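Side-chain contacts in uncharacterized ATP-binding protein MJECL15 (Methanocaldococcus jannaschii, PDB 3H92), which is of unknown function but probably binds ATP, and has a C-terminal domain of a helix-turn-helix-related family: residues K23-E26 and N32-E35; L49-S52 and I58-F61; I67-P72 and K78-L83. One frame throughout, in Å; residues are numbered along the deposited sequence.

The three contacts follow one another along a small domain with short connections. Interaction 1 joins helices 8-27 and 33-45, and interaction 2 brings Lys-51 beside helix 56-64; their centres lie about 16 Å apart, yet Val-24 CG2 meets Phe-61 CZ at 3.5 Å and Glu-35 CB meets Ile-58 CD1 at 3.3 Å. Interactions 2 and 3, with centres about 10 Å apart, share the small sheet and touch where Lys-51 CD packs on Leu-70 CD1 at 3.6 Å. Interactions 1 and 3 (centres about 20 Å, nearest atoms about 9 Å apart) lie on opposite sides of the chain's centre. A bound polyether, probably from the crystallisation liquor, lies about 6 Å from the Lys-51 side chain.

Interaction 1. Residues K23-E26 and N32-E35; sequences KVEE and NYDE
Val-24 and Glu-25, near the C-terminal end of helix 8-27, pack against Tyr-33 in the first turn of helix 33-45, forming a helix-loop-helix junction. Asn-32 stands at the N-cap position of the second helix, which places Tyr-33 at its very start. The tight part lies close to the backbone. Val-24 points its CG1 methyl at the main chain of Tyr-33, reaching CA at 3.6 Å, while the same methyl is 4.2 Å from Tyr-33 CB. Its buried side is completed by Ile-31 of the loop and by Phe-61 of helix 56-64. Next to it, Glu-25 CB presses on the ring atom CD2 of Tyr-33 at 3.4 Å. The ring is brought there because its CG lies anti to the backbone N (chi1 -180°), beside the carbonyl carbon.

Farther out the contact becomes looser and more polar. The Glu-25 chain is extended and runs out at a slant across the tyrosine into an exposed position, with no hydrogen bond formed between the two segments. Its carboxylate, tilted 37° from the ring plane, hangs over one face toward the rim, where Glu-25 OE2 comes to 3.8 Å from Tyr-33 CE2.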
ATOM      1  N   LYS A  23       3.227  12.345   1.917  1.00 38.57           N
ATOM      2  CA  LYS A  23       3.992  12.614   0.716  1.00 38.76           C
ATOM      3  C   LYS A  23       3.084  12.584  -0.514  1.00 38.34           C
ATOM      4  O   LYS A  23       3.172  13.442  -1.393  1.00 36.38           O
ATOM      5  CB  LYS A  23       5.154  11.595   0.610  1.00 39.25           C
ATOM      6  CG  LYS A  23       6.428  11.965   1.418  1.00 41.63           C
ATOM      7  CD  LYS A  23       6.925  13.419   1.045  1.00 46.04           C
ATOM      8  CE  LYS A  23       8.457  13.719   1.305  1.00 47.48           C
ATOM      9  NZ  LYS A  23       9.078  14.704   0.333  1.00 47.04           N
ATOM     10  N   VAL A  24       2.194  11.604  -0.542  1.00 38.58           N
ATOM     11  CA  VAL A  24       1.345  11.392  -1.695  1.00 40.13           C
ATOM     12  C   VAL A  24       0.297  12.494  -1.832  1.00 41.60           C
ATOM     13  O   VAL A  24      -0.012  12.930  -2.970  1.00 42.85           O
ATOM     14  CB  VAL A  24       0.689   9.987  -1.662  1.00 40.00           C
ATOM     15  CG1 VAL A  24      -0.363   9.867  -2.724  1.00 40.37           C
ATOM     16  CG2 VAL A  24       1.754   8.928  -1.865  1.00 38.27           C
ATOM     17  N   GLU A  25      -0.227  12.987  -0.715  1.00 42.85           N
ATOM     18  CA  GLU A  25      -1.237  14.019  -0.824  1.00 45.04           C
ATOM     19  C   GLU A  25      -0.607  15.352  -1.240  1.00 46.47           C
ATOM     20  O   GLU A  25      -1.038  16.001  -2.188  1.00 46.13           O
ATOM     21  CB  GLU A  25      -1.976  14.214   0.493  1.00 45.55           C
ATOM     22  CG  GLU A  25      -2.953  15.418   0.454  1.00 47.28           C
ATOM     23  CD  GLU A  25      -4.083  15.324   1.492  1.00 49.62           C
ATOM     24  OE1 GLU A  25      -5.136  16.020   1.302  1.00 49.19           O
ATOM     25  OE2 GLU A  25      -3.902  14.544   2.470  1.00 49.61           O
ATOM     26  N   GLU A  26       0.420  15.732  -0.507  1.00 48.34           N
ATOM     27  CA  GLU A  26       1.043  17.036  -0.644  1.00 50.84           C
ATOM     28  C   GLU A  26       1.926  17.114  -1.865  1.00 52.05           C
ATOM     29  O   GLU A  26       1.837  18.038  -2.696  1.00 52.22           O
ATOM     30  CB  GLU A  26       1.922  17.322   0.593  1.00 50.85           C
ATOM     31  CG  GLU A  26       1.166  17.351   1.895  1.00 52.11           C
ATOM     32  CD  GLU A  26      -0.005  18.315   1.822  1.00 55.10           C
ATOM     33  OE1 GLU A  26       0.166  19.402   1.201  1.00 54.45           O
ATOM     34  OE2 GLU A  26      -1.099  17.959   2.356  1.00 59.25           O
ATOM     35  N   ASN A  32      -2.348  10.311  -7.304  1.00 49.52           N
ATOM     36  CA  ASN A  32      -3.532  10.766  -6.618  1.00 49.26           C
ATOM     37  C   ASN A  32      -3.639   9.998  -5.329  1.00 47.78           C
ATOM     38  O   ASN A  32      -3.750   8.779  -5.309  1.00 46.43           O
ATOM     39  CB  ASN A  32      -4.870  10.623  -7.411  1.00 50.00           C
ATOM     40  CG  ASN A  32      -6.134  11.056  -6.546  1.00 52.74           C
ATOM     41  OD1 ASN A  32      -6.186  12.179  -6.015  1.00 56.71           O
ATOM     42  ND2 ASN A  32      -7.132  10.158  -6.412  1.00 54.85           N
ATOM     43  N   TYR A  33      -3.592  10.771  -4.269  1.00 46.81           N
ATOM     44  CA  TYR A  33      -3.932  10.327  -2.953  1.00 46.69           C
ATOM     45  C   TYR A  33      -5.198   9.464  -2.826  1.00 46.70           C
ATOM     46  O   TYR A  33      -5.212   8.400  -2.199  1.00 46.61           O
ATOM     47  CB  TYR A  33      -4.102  11.564  -2.098  1.00 46.06           C
ATOM     48  CG  TYR A  33      -4.455  11.243  -0.683  1.00 45.15           C
ATOM     49  CD1 TYR A  33      -5.776  11.044  -0.308  1.00 45.90           C
ATOM     50  CD2 TYR A  33      -3.466  11.127   0.284  1.00 41.84           C
ATOM     51  CE1 TYR A  33      -6.100  10.752   1.021  1.00 45.76           C
ATOM     52  CE2 TYR A  33      -3.774  10.849   1.593  1.00 42.36           C
ATOM     53  CZ  TYR A  33      -5.092  10.659   1.959  1.00 42.32           C
ATOM     54  OH  TYR A  33      -5.405  10.377   3.270  1.00 42.09           O
ATOM     55  N   ASP A  34      -6.280   9.951  -3.384  1.00 47.12           N
ATOM     56  CA  ASP A  34      -7.562   9.283  -3.212  1.00 47.92           C
ATOM     57  C   ASP A  34      -7.600   7.880  -3.904  1.00 47.03           C
ATOM     58  O   ASP A  34      -8.304   6.983  -3.436  1.00 46.92           O
ATOM     59  CB  ASP A  34      -8.722  10.245  -3.643  1.00 48.85           C
ATOM     60  CG  ASP A  34      -9.342  11.057  -2.432  1.00 50.77           C
ATOM     61  OD1 ASP A  34      -9.038  10.707  -1.241  1.00 50.13           O
ATOM     62  OD2 ASP A  34     -10.178  11.993  -2.698  1.00 52.40           O
ATOM     63  N   GLU A  35      -6.810   7.721  -4.970  1.00 45.97           N
ATOM     64  CA  GLU A  35      -6.614   6.458  -5.705  1.00 45.64           C
ATOM     65  C   GLU A  35      -5.656   5.537  -4.990  1.00 43.52           C
ATOM     66  O   GLU A  35      -5.803   4.326  -5.069  1.00 43.30           O
ATOM     67  CB  GLU A  35      -5.946   6.707  -7.045  1.00 46.76           C
ATOM     68  CG  GLU A  35      -6.794   7.245  -8.156  1.00 51.30           C
ATOM     69  CD  GLU A  35      -5.940   7.435  -9.438  1.00 59.81           C
ATOM     70  OE1 GLU A  35      -5.047   8.355  -9.453  1.00 64.54           O
ATOM     71  OE2 GLU A  35      -6.158   6.662 -10.425  1.00 64.05           O
TER

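Interaction 2. Residues L49-S52 and I58-F61; sequences LPKS and IRIF
Arg-59 reaches from helix 56-64 to Lys-51, and these two residues account for nearly all the surface buried here. Lys-51 stands just past strand 49-50, in the 3-10 turn that leaves it, and its backbone is hydrogen-bonded to Gly-75. The contact is plain surface packing between strand and helix: it ties the outer strand 49-50 of the small antiparallel sheet to the helix that follows it in the chain.

In both residues CG takes the crowded position between the backbone N and the carbonyl carbon. For Arg-59 (chi1 89°) this is an unusual choice on a helix, and the further bend at chi3 turns the guanidinium across the end of the arm. The Lys-51 chain, extended beyond CG, passes along one face of that flat group, with CD over its centre and 4.2 Å above the plane. Nearer the main chain, Lys-51 CB is 4.1 Å from Arg-59 NH2. The guanidinium face thus lies against aliphatic carbon. Ile-54, in the intervening loop, also touches the Arg-59 side chain.

The polar approach is short but poorly aimed. Arg-59 NH2 comes to 2.7 Å from Lys-51 O, yet this oxygen lies roughly beyond the CZ-NH2 bond, displaced out of the guanidinium plane toward the side of CD, and the angle is too poor for a hydrogen bond. At the far end, Lys-51 NZ is 4.4 Å from Arg-59 NH1. Two like charges this near would be expected to oppose each other, so the pairing probably relies on carbon-to-guanidinium packing, the attraction of the carbonyl dipole for the cation, and screening by solvent at this surface site.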
ATOM      1  N   LEU A  49      -4.038 -10.292  -3.848  1.00 28.38           N
ATOM      2  CA  LEU A  49      -4.974 -10.098  -4.916  1.00 28.01           C
ATOM      3  C   LEU A  49      -4.327  -9.980  -6.261  1.00 27.24           C
ATOM      4  O   LEU A  49      -3.136  -9.775  -6.355  1.00 27.66           O
ATOM      5  CB  LEU A  49      -5.914  -8.913  -4.601  1.00 29.22           C
ATOM      6  CG  LEU A  49      -5.424  -7.616  -4.045  1.00 29.78           C
ATOM      7  CD1 LEU A  49      -4.768  -6.880  -5.204  1.00 35.27           C
ATOM      8  CD2 LEU A  49      -6.596  -6.817  -3.401  1.00 28.99           C
ATOM      9  N   PRO A  50      -5.120 -10.187  -7.329  1.00 26.98           N
ATOM     10  CA  PRO A  50      -4.528 -10.054  -8.652  1.00 26.50           C
ATOM     11  C   PRO A  50      -3.912  -8.681  -8.825  1.00 26.98           C
ATOM     12  O   PRO A  50      -4.467  -7.697  -8.334  1.00 28.91           O
ATOM     13  CB  PRO A  50      -5.705 -10.278  -9.592  1.00 26.65           C
ATOM     14  CG  PRO A  50      -6.688 -11.138  -8.775  1.00 26.79           C
ATOM     15  CD  PRO A  50      -6.534 -10.612  -7.370  1.00 26.32           C
ATOM     16  N   LYS A  51      -2.803  -8.571  -9.537  1.00 26.57           N
ATOM     17  CA  LYS A  51      -2.211  -7.225  -9.708  1.00 26.54           C
ATOM     18  C   LYS A  51      -2.986  -6.260 -10.605  1.00 26.16           C
ATOM     19  O   LYS A  51      -2.826  -5.031 -10.501  1.00 25.50           O
ATOM     20  CB  LYS A  51      -0.768  -7.348 -10.188  1.00 27.26           C
ATOM     21  CG  LYS A  51      -0.532  -8.028 -11.521  1.00 29.67           C
ATOM     22  CD  LYS A  51       0.929  -7.755 -11.972  1.00 32.28           C
ATOM     23  CE  LYS A  51       1.149  -7.954 -13.472  1.00 35.33           C
ATOM     24  NZ  LYS A  51       2.530  -7.437 -13.902  1.00 36.22           N
ATOM     25  N   SER A  52      -3.855  -6.806 -11.475  1.00 26.19           N
ATOM     26  CA  SER A  52      -4.729  -5.993 -12.309  1.00 25.59           C
ATOM     27  C   SER A  52      -5.867  -5.373 -11.500  1.00 25.75           C
ATOM     28  O   SER A  52      -6.639  -4.609 -12.016  1.00 25.41           O
ATOM     29  CB  SER A  52      -5.280  -6.844 -13.456  1.00 26.33           C
ATOM     30  OG  SER A  52      -5.883  -8.025 -12.950  1.00 26.56           O
ATOM     31  N   ILE A  58       0.113   3.086  -9.751  1.00 33.02           N
ATOM     32  CA  ILE A  58      -0.051   3.044  -8.311  1.00 31.96           C
ATOM     33  C   ILE A  58       0.653   1.837  -7.788  1.00 31.55           C
ATOM     34  O   ILE A  58       1.383   1.946  -6.807  1.00 30.62           O
ATOM     35  CB  ILE A  58      -1.523   3.057  -7.916  1.00 31.87           C
ATOM     36  CG1 ILE A  58      -2.121   4.391  -8.357  1.00 34.25           C
ATOM     37  CG2 ILE A  58      -1.718   2.932  -6.443  1.00 31.54           C
ATOM     38  CD1 ILE A  58      -3.387   4.730  -7.601  1.00 37.75           C
ATOM     39  N   ARG A  59       0.478   0.694  -8.435  1.00 31.10           N
ATOM     40  CA  ARG A  59       1.188  -0.500  -7.975  1.00 32.28           C
ATOM     41  C   ARG A  59       2.678  -0.291  -8.000  1.00 30.86           C
ATOM     42  O   ARG A  59       3.363  -0.647  -7.067  1.00 30.95           O
ATOM     43  CB  ARG A  59       0.832  -1.791  -8.753  1.00 32.97           C
ATOM     44  CG  ARG A  59       1.689  -2.055  -9.976  1.00 37.39           C
ATOM     45  CD  ARG A  59       1.601  -3.440 -10.455  1.00 40.27           C
ATOM     46  NE  ARG A  59       1.380  -3.497 -11.894  1.00 42.79           N
ATOM     47  CZ  ARG A  59       0.179  -3.611 -12.492  1.00 45.40           C
ATOM     48  NH1 ARG A  59       0.155  -3.702 -13.812  1.00 43.55           N
ATOM     49  NH2 ARG A  59      -1.005  -3.629 -11.821  1.00 45.33           N
ATOM     50  N   ILE A  60       3.172   0.272  -9.082  1.00 30.00           N
ATOM     51  CA  ILE A  60       4.565   0.498  -9.214  1.00 29.45           C
ATOM     52  C   ILE A  60       5.088   1.330  -8.048  1.00 29.96           C
ATOM     53  O   ILE A  60       6.107   1.022  -7.440  1.00 29.31           O
ATOM     54  CB  ILE A  60       4.822   1.216 -10.526  1.00 29.97           C
ATOM     55  CG1 ILE A  60       4.780   0.231 -11.674  1.00 29.80           C
ATOM     56  CG2 ILE A  60       6.181   1.854 -10.534  1.00 30.67           C
ATOM     57  CD1 ILE A  60       5.116   0.882 -13.011  1.00 34.27           C
ATOM     58  N   PHE A  61       4.344   2.368  -7.706  1.00 30.30           N
ATOM     59  CA  PHE A  61       4.705   3.264  -6.624  1.00 29.94           C
ATOM     60  C   PHE A  61       4.718   2.598  -5.257  1.00 29.85           C
ATOM     61  O   PHE A  61       5.641   2.716  -4.464  1.00 28.53           O
ATOM     62  CB  PHE A  61       3.718   4.437  -6.642  1.00 30.46           C
ATOM     63  CG  PHE A  61       3.897   5.384  -5.512  1.00 32.47           C
ATOM     64  CD1 PHE A  61       4.927   6.304  -5.534  1.00 34.24           C
ATOM     65  CD2 PHE A  61       3.070   5.312  -4.384  1.00 34.19           C
ATOM     66  CE1 PHE A  61       5.131   7.182  -4.464  1.00 33.48           C
ATOM     67  CE2 PHE A  61       3.276   6.150  -3.313  1.00 30.77           C
ATOM     68  CZ  PHE A  61       4.306   7.087  -3.348  1.00 33.81           C
TER

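Interaction 3. Residues I67-P72 and K78-L83; sequences ILFLNP and KPQSYL
Phe-69 and Lys-78 face each other as a hydrogen-bonded pair of the antiparallel hairpin formed by strands 68-71 and 76-79. Phe-69 N gives a nearly straight bond to Lys-78 O at 2.7 Å, and Lys-78 N returns a more bent one to Phe-69 O at 3.1 Å. Their side chains rise from the same sheet face, where Lys-78 CE lies 4.2 Å from Phe-69 CD2. In the non-hydrogen-bonded pair of Leu-68 with Pro-79, chi1 of Leu-68 (-66°, CG anti to the carbonyl carbon) together with an extended chi2 puts CD2 3.7 Å from Lys-78 O.

Beyond Pro-79, Gln-80 N extends the pairing to Ile-67 O at 2.8 Å, coming from above the carbonyl plane. The Gln-80 chain leaves anti to the backbone N but folds at chi2 (76°), returning its amide to the flank of Phe-69 with CD 4.1 Å from Phe-69 CB. Amide and ring stand almost perpendicular, 86° apart. Shortening this residue to an alanine would remove the folded arm and would probably leave the flank of Phe-69 near CB and CD1 without its covering amide.

Ser-81 then caps helix 82-91 through Val-84 N, while Asn-71 OD1 accepts from Lys-74 N in the hairpin loop. With strand 49-50, which pairs with 76-79, the hairpin makes a three-stranded antiparallel sheet, consistent with the wing of a winged-helix domain in this helix-turn-helix-related family.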
ATOM      1  N   ILE A  67       5.410  -0.969   0.357  1.00 30.71           N
ATOM      2  CA  ILE A  67       4.111  -1.185   1.000  1.00 29.25           C
ATOM      3  C   ILE A  67       3.560  -2.512   0.464  1.00 29.26           C
ATOM      4  O   ILE A  67       2.979  -3.307   1.219  1.00 27.04           O
ATOM      5  CB  ILE A  67       3.183  -0.028   0.706  1.00 28.18           C
ATOM      6  CG1 ILE A  67       3.728   1.274   1.298  1.00 28.11           C
ATOM      7  CG2 ILE A  67       1.747  -0.280   1.212  1.00 26.44           C
ATOM      8  CD1 ILE A  67       3.870   1.298   2.873  1.00 22.39           C
ATOM      9  N   LEU A  68       3.750  -2.740  -0.841  1.00 29.67           N
ATOM     10  CA  LEU A  68       3.203  -3.944  -1.467  1.00 30.10           C
ATOM     11  C   LEU A  68       4.321  -4.781  -2.036  1.00 30.65           C
ATOM     12  O   LEU A  68       5.331  -4.242  -2.467  1.00 30.07           O
ATOM     13  CB  LEU A  68       2.253  -3.606  -2.570  1.00 29.45           C
ATOM     14  CG  LEU A  68       0.943  -2.889  -2.205  1.00 30.75           C
ATOM     15  CD1 LEU A  68       0.110  -2.709  -3.452  1.00 26.21           C
ATOM     16  CD2 LEU A  68       0.105  -3.637  -1.150  1.00 30.55           C
ATOM     17  N   PHE A  69       4.100  -6.104  -2.075  1.00 31.61           N
ATOM     18  CA  PHE A  69       4.991  -7.087  -2.732  1.00 30.94           C
ATOM     19  C   PHE A  69       4.262  -7.713  -3.941  1.00 30.65           C
ATOM     20  O   PHE A  69       3.141  -8.168  -3.817  1.00 30.31           O
ATOM     21  CB  PHE A  69       5.336  -8.202  -1.750  1.00 31.63           C
ATOM     22  CG  PHE A  69       6.149  -9.338  -2.364  1.00 34.09           C
ATOM     23  CD1 PHE A  69       7.499  -9.157  -2.664  1.00 38.50           C
ATOM     24  CD2 PHE A  69       5.566 -10.557  -2.643  1.00 35.70           C
ATOM     25  CE1 PHE A  69       8.279 -10.190  -3.256  1.00 38.11           C
ATOM     26  CE2 PHE A  69       6.316 -11.600  -3.231  1.00 37.34           C
ATOM     27  CZ  PHE A  69       7.679 -11.407  -3.543  1.00 38.35           C
ATOM     28  N   LEU A  70       4.928  -7.739  -5.091  1.00 30.25           N
ATOM     29  CA  LEU A  70       4.468  -8.444  -6.278  1.00 29.89           C
ATOM     30  C   LEU A  70       5.052  -9.881  -6.365  1.00 30.19           C
ATOM     31  O   LEU A  70       6.280 -10.086  -6.297  1.00 30.46           O
ATOM     32  CB  LEU A  70       4.857  -7.656  -7.550  1.00 29.64           C
ATOM     33  CG  LEU A  70       4.518  -8.356  -8.879  1.00 29.83           C
ATOM     34  CD1 LEU A  70       2.974  -8.536  -9.080  1.00 29.30           C
ATOM     35  CD2 LEU A  70       5.171  -7.598 -10.080  1.00 33.67           C
ATOM     36  N   ASN A  71       4.178 -10.866  -6.531  1.00 29.72           N
ATOM     37  CA  ASN A  71       4.626 -12.224  -6.807  1.00 30.43           C
ATOM     38  C   ASN A  71       4.453 -12.365  -8.291  1.00 30.42           C
ATOM     39  O   ASN A  71       3.359 -12.442  -8.740  1.00 28.33           O
ATOM     40  CB  ASN A  71       3.803 -13.263  -6.057  1.00 29.62           C
ATOM     41  CG  ASN A  71       4.252 -14.660  -6.331  1.00 32.00           C
ATOM     42  OD1 ASN A  71       4.516 -15.033  -7.477  1.00 34.19           O
ATOM     43  ND2 ASN A  71       4.335 -15.472  -5.278  1.00 32.39           N
ATOM     44  N   PRO A  72       5.545 -12.347  -9.059  1.00 32.80           N
ATOM     45  CA  PRO A  72       5.475 -12.349 -10.532  1.00 33.87           C
ATOM     46  C   PRO A  72       5.007 -13.663 -11.125  1.00 35.60           C
ATOM     47  O   PRO A  72       4.428 -13.685 -12.250  1.00 35.82           O
ATOM     48  CB  PRO A  72       6.923 -12.118 -10.964  1.00 34.71           C
ATOM     49  CG  PRO A  72       7.668 -11.702  -9.701  1.00 34.11           C
ATOM     50  CD  PRO A  72       6.931 -12.274  -8.563  1.00 33.10           C
ATOM     51  N   LYS A  78       0.355  -8.219  -2.512  1.00 26.42           N
ATOM     52  CA  LYS A  78      -0.024  -8.362  -1.099  1.00 27.83           C
ATOM     53  C   LYS A  78       0.838  -7.375  -0.329  1.00 27.17           C
ATOM     54  O   LYS A  78       1.812  -6.908  -0.861  1.00 26.98           O
ATOM     55  CB  LYS A  78       0.181  -9.805  -0.574  1.00 26.82           C
ATOM     56  CG  LYS A  78       1.590 -10.346  -0.548  1.00 29.14           C
ATOM     57  CD  LYS A  78       1.506 -11.814  -0.185  1.00 34.14           C
ATOM     58  CE  LYS A  78       2.844 -12.416  -0.021  1.00 38.64           C
ATOM     59  NZ  LYS A  78       2.750 -13.933   0.040  1.00 45.29           N
ATOM     60  N   PRO A  79       0.452  -7.067   0.900  1.00 27.94           N
ATOM     61  CA  PRO A  79       1.252  -6.185   1.724  1.00 28.63           C
ATOM     62  C   PRO A  79       2.644  -6.790   1.908  1.00 29.77           C
ATOM     63  O   PRO A  79       2.805  -8.009   1.881  1.00 29.79           O
ATOM     64  CB  PRO A  79       0.490  -6.130   3.055  1.00 28.44           C
ATOM     65  CG  PRO A  79      -0.943  -6.511   2.705  1.00 28.12           C
ATOM     66  CD  PRO A  79      -0.737  -7.581   1.636  1.00 28.41           C
ATOM     67  N   GLN A  80       3.633  -5.921   2.042  1.00 30.68           N
ATOM     68  CA  GLN A  80       5.013  -6.316   2.085  1.00 31.55           C
ATOM     69  C   GLN A  80       5.286  -7.125   3.346  1.00 31.48           C
ATOM     70  O   GLN A  80       6.199  -7.961   3.360  1.00 31.87           O
ATOM     71  CB  GLN A  80       5.877  -5.076   2.064  1.00 32.16           C
ATOM     72  CG  GLN A  80       7.338  -5.343   1.932  1.00 37.28           C
ATOM     73  CD  GLN A  80       7.703  -5.725   0.522  1.00 45.93           C
ATOM     74  OE1 GLN A  80       7.302  -5.054  -0.443  1.00 52.44           O
ATOM     75  NE2 GLN A  80       8.493  -6.796   0.380  1.00 51.88           N
ATOM     76  N   SER A  81       4.503  -6.883   4.399  1.00 31.04           N
ATOM     77  CA  SER A  81       4.608  -7.658   5.634  1.00 30.89           C
ATOM     78  C   SER A  81       3.322  -7.571   6.367  1.00 30.36           C
ATOM     79  O   SER A  81       2.466  -6.734   6.029  1.00 30.05           O
ATOM     80  CB  SER A  81       5.673  -7.063   6.557  1.00 31.53           C
ATOM     81  OG  SER A  81       5.159  -5.881   7.139  1.00 31.77           O
ATOM     82  N   TYR A  82       3.194  -8.392   7.395  1.00 29.73           N
ATOM     83  CA  TYR A  82       1.978  -8.395   8.228  1.00 29.88           C
ATOM     84  C   TYR A  82       1.832  -7.105   8.964  1.00 29.89           C
ATOM     85  O   TYR A  82       0.733  -6.654   9.173  1.00 30.77           O
ATOM     86  CB  TYR A  82       2.009  -9.515   9.256  1.00 30.16           C
ATOM     87  CG  TYR A  82       2.021 -10.915   8.689  1.00 30.57           C
ATOM     88  CD1 TYR A  82       1.760 -11.175   7.319  1.00 31.64           C
ATOM     89  CD2 TYR A  82       2.253 -12.014   9.540  1.00 31.96           C
ATOM     90  CE1 TYR A  82       1.765 -12.491   6.813  1.00 27.88           C
ATOM     91  CE2 TYR A  82       2.252 -13.338   9.048  1.00 30.70           C
ATOM     92  CZ  TYR A  82       2.000 -13.549   7.693  1.00 31.87           C
ATOM     93  OH  TYR A  82       1.982 -14.840   7.231  1.00 36.90           O
ATOM     94  N   LEU A  83       2.944  -6.544   9.427  1.00 30.09           N
ATOM     95  CA  LEU A  83       2.979  -5.185   9.974  1.00 29.73           C
ATOM     96  C   LEU A  83       2.342  -4.150   9.067  1.00 28.66           C
ATOM     97  O   LEU A  83       1.585  -3.297   9.535  1.00 28.14           O
ATOM     98  CB  LEU A  83       4.436  -4.763  10.165  1.00 30.88           C
ATOM     99  CG  LEU A  83       5.007  -4.516  11.561  1.00 33.00           C
ATOM    100  CD1 LEU A  83       6.371  -5.172  11.794  1.00 33.98           C
ATOM    101  CD2 LEU A  83       5.120  -3.026  11.726  1.00 36.28           C
TER